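Phosphate ABC transporter, phosphate-binding protein (Clostridium perfringens, PDB 4Q8R) probably binds phosphate with high affinity outside the cell and delivers it to an ABC-type transporter for import. Local coordinates at residues 94-106 with 135-147. Numbering follows the deposited sequence.
Sequences LTLVQIKDIYTGK and FQEIVGFKAEELT
Val139, in the last turn of helix 130-139, meets Leu96 and Lys100 where helix 96-103 crosses it, the axes of the short stretches 96-103 and 135-139 lying 10.2 Å apart with their N-to-C directions at 124°. Gly140, with positive phi, turns the chain out of its helix; Phe141 packs back on helix 96-103, the chain swings out through the 3-10 turn 143-145, and Glu145 to Thr147 return to its C-terminal end. There Thr147 N donates to Tyr103 O at 2.8 Å, just before Gly105 closes helix 96-103 in a Schellman motif.

Between these ends the side chains interlock. With its CG1 anti to the backbone N (chi1 173°), Val139 presses that methyl tightly against Lys100 CA at 3.4 Å, while its CG2 faces Ile99 CG2. The Phe135 ring thrusts its edge at the centre of one face of Tyr103 in a T-shaped pair, centroids 4.9 Å apart; Phe135 CZ also meets Ile99 CG2 at 3.5 Å. Phe141 CZ packs on Tyr103 CB, and Leu146 CD1 lies at the edge of the tyrosine ring, whose OH bonds to Val123 O in the neighbouring strand.

The extended Lys100 chain runs past Val139 and along the Gly140 carbonyl; its NZ makes a weak bond to Gly140 O, and a water joins the same two atoms. The contact thus fastens two helices flanking the sheet of one lobe of this periplasmic-binding-protein fold, with apolar groups inside and a hydrated lysine at the margin, where the Glu145 carboxylate, reached through a water that holds NZ weakly, probably adds mild electrostatic attraction.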
# COMPACT_ATOMS: atom_id res chain seq x y z
N LEU A 94 -14.34 -2.50 -12.99
CA LEU A 94 -14.98 -1.25 -12.56
C LEU A 94 -14.24 -0.05 -13.12
O LEU A 94 -13.00 -0.08 -13.21
CB LEU A 94 -15.00 -1.18 -11.02
CG LEU A 94 -15.88 -2.20 -10.27
CD1 LEU A 94 -15.67 -2.17 -8.79
CD2 LEU A 94 -17.34 -1.94 -10.61
N THR A 95 -14.95 1.01 -13.45
CA THR A 95 -14.32 2.29 -13.83
C THR A 95 -13.97 3.06 -12.52
O THR A 95 -14.53 2.78 -11.43
CB THR A 95 -15.25 3.11 -14.69
OG1 THR A 95 -16.39 3.51 -13.87
CG2 THR A 95 -15.66 2.33 -15.95
N LEU A 96 -13.05 4.03 -12.60
CA LEU A 96 -12.72 4.78 -11.42
C LEU A 96 -13.95 5.47 -10.85
O LEU A 96 -14.09 5.54 -9.62
CB LEU A 96 -11.62 5.79 -11.66
CG LEU A 96 -10.19 5.30 -11.77
CD1 LEU A 96 -9.31 6.50 -12.05
CD2 LEU A 96 -9.76 4.62 -10.49
N VAL A 97 -14.81 5.98 -11.70
CA VAL A 97 -16.01 6.66 -11.22
C VAL A 97 -16.98 5.69 -10.57
O VAL A 97 -17.68 6.07 -9.57
CB VAL A 97 -16.61 7.57 -12.26
CG1 VAL A 97 -17.30 6.84 -13.43
CG2 VAL A 97 -17.59 8.58 -11.58
N GLN A 98 -17.10 4.45 -11.11
CA GLN A 98 -17.89 3.45 -10.36
C GLN A 98 -17.31 3.24 -8.96
O GLN A 98 -18.04 3.15 -7.96
CB GLN A 98 -17.97 2.12 -11.07
CG GLN A 98 -18.90 2.17 -12.26
CD GLN A 98 -18.86 0.87 -13.05
OE1 GLN A 98 -17.79 0.43 -13.39
NE2 GLN A 98 -20.00 0.36 -13.40
N ILE A 99 -15.97 3.16 -8.85
CA ILE A 99 -15.34 2.94 -7.56
C ILE A 99 -15.66 4.14 -6.60
O ILE A 99 -15.96 3.94 -5.43
CB ILE A 99 -13.82 2.71 -7.73
CG1 ILE A 99 -13.61 1.42 -8.48
CG2 ILE A 99 -13.11 2.60 -6.38
CD1 ILE A 99 -12.25 1.30 -9.14
N LYS A 100 -15.57 5.34 -7.16
CA LYS A 100 -15.88 6.55 -6.38
C LYS A 100 -17.31 6.43 -5.88
O LYS A 100 -17.58 6.73 -4.71
CB LYS A 100 -15.73 7.79 -7.19
CG LYS A 100 -15.90 9.13 -6.42
CD LYS A 100 -15.74 10.31 -7.35
CE LYS A 100 -16.35 11.52 -6.72
NZ LYS A 100 -16.01 12.74 -7.46
N ASP A 101 -18.23 6.09 -6.76
CA ASP A 101 -19.65 5.95 -6.38
C ASP A 101 -19.88 4.94 -5.29
O ASP A 101 -20.70 5.16 -4.39
CB ASP A 101 -20.48 5.54 -7.59
CG ASP A 101 -20.67 6.64 -8.59
OD1 ASP A 101 -20.28 7.83 -8.36
OD2 ASP A 101 -21.28 6.35 -9.63
N ILE A 102 -19.15 3.82 -5.29
CA ILE A 102 -19.21 2.89 -4.20
C ILE A 102 -18.70 3.49 -2.90
O ILE A 102 -19.35 3.41 -1.84
CB ILE A 102 -18.37 1.61 -4.52
CG1 ILE A 102 -18.99 0.87 -5.76
CG2 ILE A 102 -18.30 0.65 -3.35
CD1 ILE A 102 -17.98 -0.08 -6.33
N TYR A 103 -17.53 4.09 -2.94
CA TYR A 103 -16.88 4.57 -1.71
C TYR A 103 -17.57 5.80 -1.12
O TYR A 103 -17.44 6.06 0.06
CB TYR A 103 -15.38 4.74 -1.90
CG TYR A 103 -14.69 3.46 -1.59
CD1 TYR A 103 -14.60 2.43 -2.58
CD2 TYR A 103 -14.14 3.19 -0.38
CE1 TYR A 103 -14.09 1.22 -2.25
CE2 TYR A 103 -13.60 1.98 -0.04
CZ TYR A 103 -13.60 0.97 -0.99
OH TYR A 103 -13.09 -0.27 -0.70
N THR A 104 -18.33 6.53 -1.91
CA THR A 104 -19.05 7.68 -1.38
C THR A 104 -20.48 7.32 -1.04
O THR A 104 -21.27 8.20 -0.68
CB THR A 104 -19.03 8.87 -2.37
OG1 THR A 104 -19.66 8.51 -3.60
CG2 THR A 104 -17.60 9.37 -2.64
N GLY A 105 -20.87 6.07 -1.25
CA GLY A 105 -22.20 5.60 -0.87
C GLY A 105 -23.30 5.90 -1.88
O GLY A 105 -24.49 5.76 -1.59
N LYS A 106 -22.95 6.36 -3.09
CA LYS A 106 -23.94 6.57 -4.11
C LYS A 106 -24.51 5.26 -4.64
O LYS A 106 -25.73 5.09 -4.83
CB LYS A 106 -23.37 7.43 -5.21
CG LYS A 106 -24.40 7.84 -6.22
CD LYS A 106 -23.71 8.25 -7.48
CE LYS A 106 -23.12 9.63 -7.30
NZ LYS A 106 -24.20 10.54 -6.84
N PHE A 135 -5.33 6.06 -2.64
CA PHE A 135 -6.58 5.59 -3.22
C PHE A 135 -7.59 6.69 -3.35
O PHE A 135 -8.20 6.91 -4.41
CB PHE A 135 -7.16 4.48 -2.31
CG PHE A 135 -8.49 3.94 -2.76
CD1 PHE A 135 -8.53 2.93 -3.75
CD2 PHE A 135 -9.66 4.33 -2.18
CE1 PHE A 135 -9.71 2.40 -4.20
CE2 PHE A 135 -10.89 3.79 -2.61
CZ PHE A 135 -10.92 2.82 -3.62
N GLN A 136 -7.77 7.46 -2.27
CA GLN A 136 -8.75 8.54 -2.31
C GLN A 136 -8.43 9.64 -3.29
O GLN A 136 -9.28 10.14 -4.02
CB GLN A 136 -8.98 9.11 -0.90
CG GLN A 136 -9.62 8.09 0.00
CD GLN A 136 -9.84 8.51 1.43
OE1 GLN A 136 -10.53 7.83 2.19
NE2 GLN A 136 -9.13 9.55 1.86
N GLU A 137 -7.14 9.95 -3.39
CA GLU A 137 -6.63 10.93 -4.34
C GLU A 137 -6.87 10.52 -5.77
O GLU A 137 -7.31 11.30 -6.59
CB GLU A 137 -5.10 11.17 -4.10
CG GLU A 137 -4.57 12.32 -4.94
CD GLU A 137 -3.19 12.82 -4.56
OE1 GLU A 137 -2.50 13.36 -5.45
OE2 GLU A 137 -2.79 12.69 -3.38
N ILE A 138 -6.59 9.26 -6.08
CA ILE A 138 -6.71 8.80 -7.46
C ILE A 138 -8.17 8.58 -7.89
O ILE A 138 -8.58 9.02 -8.98
CB ILE A 138 -5.91 7.53 -7.70
CG1 ILE A 138 -4.43 7.89 -7.55
CG2 ILE A 138 -6.22 6.93 -9.09
CD1 ILE A 138 -3.46 6.74 -7.48
N VAL A 139 -8.94 7.93 -7.01
CA VAL A 139 -10.39 7.69 -7.23
C VAL A 139 -11.14 9.01 -7.25
O VAL A 139 -12.06 9.19 -8.05
CB VAL A 139 -10.94 6.69 -6.20
CG1 VAL A 139 -12.47 6.54 -6.29
CG2 VAL A 139 -10.23 5.34 -6.40
N GLY A 140 -10.71 9.95 -6.40
CA GLY A 140 -11.21 11.29 -6.49
C GLY A 140 -12.27 11.69 -5.48
O GLY A 140 -13.27 12.32 -5.83
N PHE A 141 -12.08 11.27 -4.26
CA PHE A 141 -12.95 11.67 -3.15
C PHE A 141 -12.12 12.04 -1.94
O PHE A 141 -11.02 11.56 -1.76
CB PHE A 141 -14.09 10.64 -2.83
CG PHE A 141 -13.63 9.36 -2.26
CD1 PHE A 141 -13.06 8.32 -3.12
CD2 PHE A 141 -13.70 9.10 -0.92
CE1 PHE A 141 -12.63 7.14 -2.59
CE2 PHE A 141 -13.24 7.91 -0.38
CZ PHE A 141 -12.71 6.90 -1.24
N LYS A 142 -12.74 12.86 -1.10
CA LYS A 142 -12.18 13.29 0.16
C LYS A 142 -12.62 12.41 1.31
O LYS A 142 -13.65 11.76 1.23
CB LYS A 142 -12.54 14.78 0.38
CG LYS A 142 -11.89 15.72 -0.65
CD LYS A 142 -10.40 15.37 -0.90
CE LYS A 142 -9.52 16.45 -1.55
NZ LYS A 142 -9.77 16.55 -3.01
N ALA A 143 -11.86 12.41 2.38
CA ALA A 143 -12.19 11.67 3.57
C ALA A 143 -13.62 12.02 4.00
O ALA A 143 -14.39 11.13 4.38
CB ALA A 143 -11.17 11.97 4.67
N GLU A 144 -14.01 13.29 3.83
CA GLU A 144 -15.38 13.79 4.21
C GLU A 144 -16.46 13.09 3.47
O GLU A 144 -17.55 12.94 3.99
CB GLU A 144 -15.53 15.31 3.98
CG GLU A 144 -14.70 16.12 4.95
CD GLU A 144 -13.16 16.28 4.70
OE1 GLU A 144 -12.41 15.61 3.81
OE2 GLU A 144 -12.71 17.13 5.50
N GLU A 145 -16.11 12.59 2.28
CA GLU A 145 -17.04 11.94 1.40
C GLU A 145 -17.15 10.43 1.54
O GLU A 145 -18.04 9.81 0.92
CB GLU A 145 -16.74 12.32 -0.01
CG GLU A 145 -16.81 13.81 -0.27
CD GLU A 145 -16.39 14.16 -1.68
OE1 GLU A 145 -15.26 13.92 -2.02
OE2 GLU A 145 -17.19 14.66 -2.47
N LEU A 146 -16.25 9.82 2.27
CA LEU A 146 -16.30 8.38 2.45
C LEU A 146 -17.65 8.00 3.12
O LEU A 146 -18.04 8.60 4.14
CB LEU A 146 -15.19 7.92 3.30
CG LEU A 146 -15.11 6.48 3.73
CD1 LEU A 146 -14.92 5.60 2.50
CD2 LEU A 146 -13.97 6.30 4.70
N THR A 147 -18.35 7.03 2.57
CA THR A 147 -19.57 6.58 3.19
C THR A 147 -19.47 6.23 4.67
O THR A 147 -18.51 5.55 5.11
CB THR A 147 -20.25 5.38 2.45
OG1 THR A 147 -21.41 5.00 3.20
CG2 THR A 147 -19.31 4.19 2.30
O HOH W 1 -13.70 13.56 -8.41
O HOH W 2 -17.39 15.17 -5.51
O HOH W 3 -20.57 10.51 0.77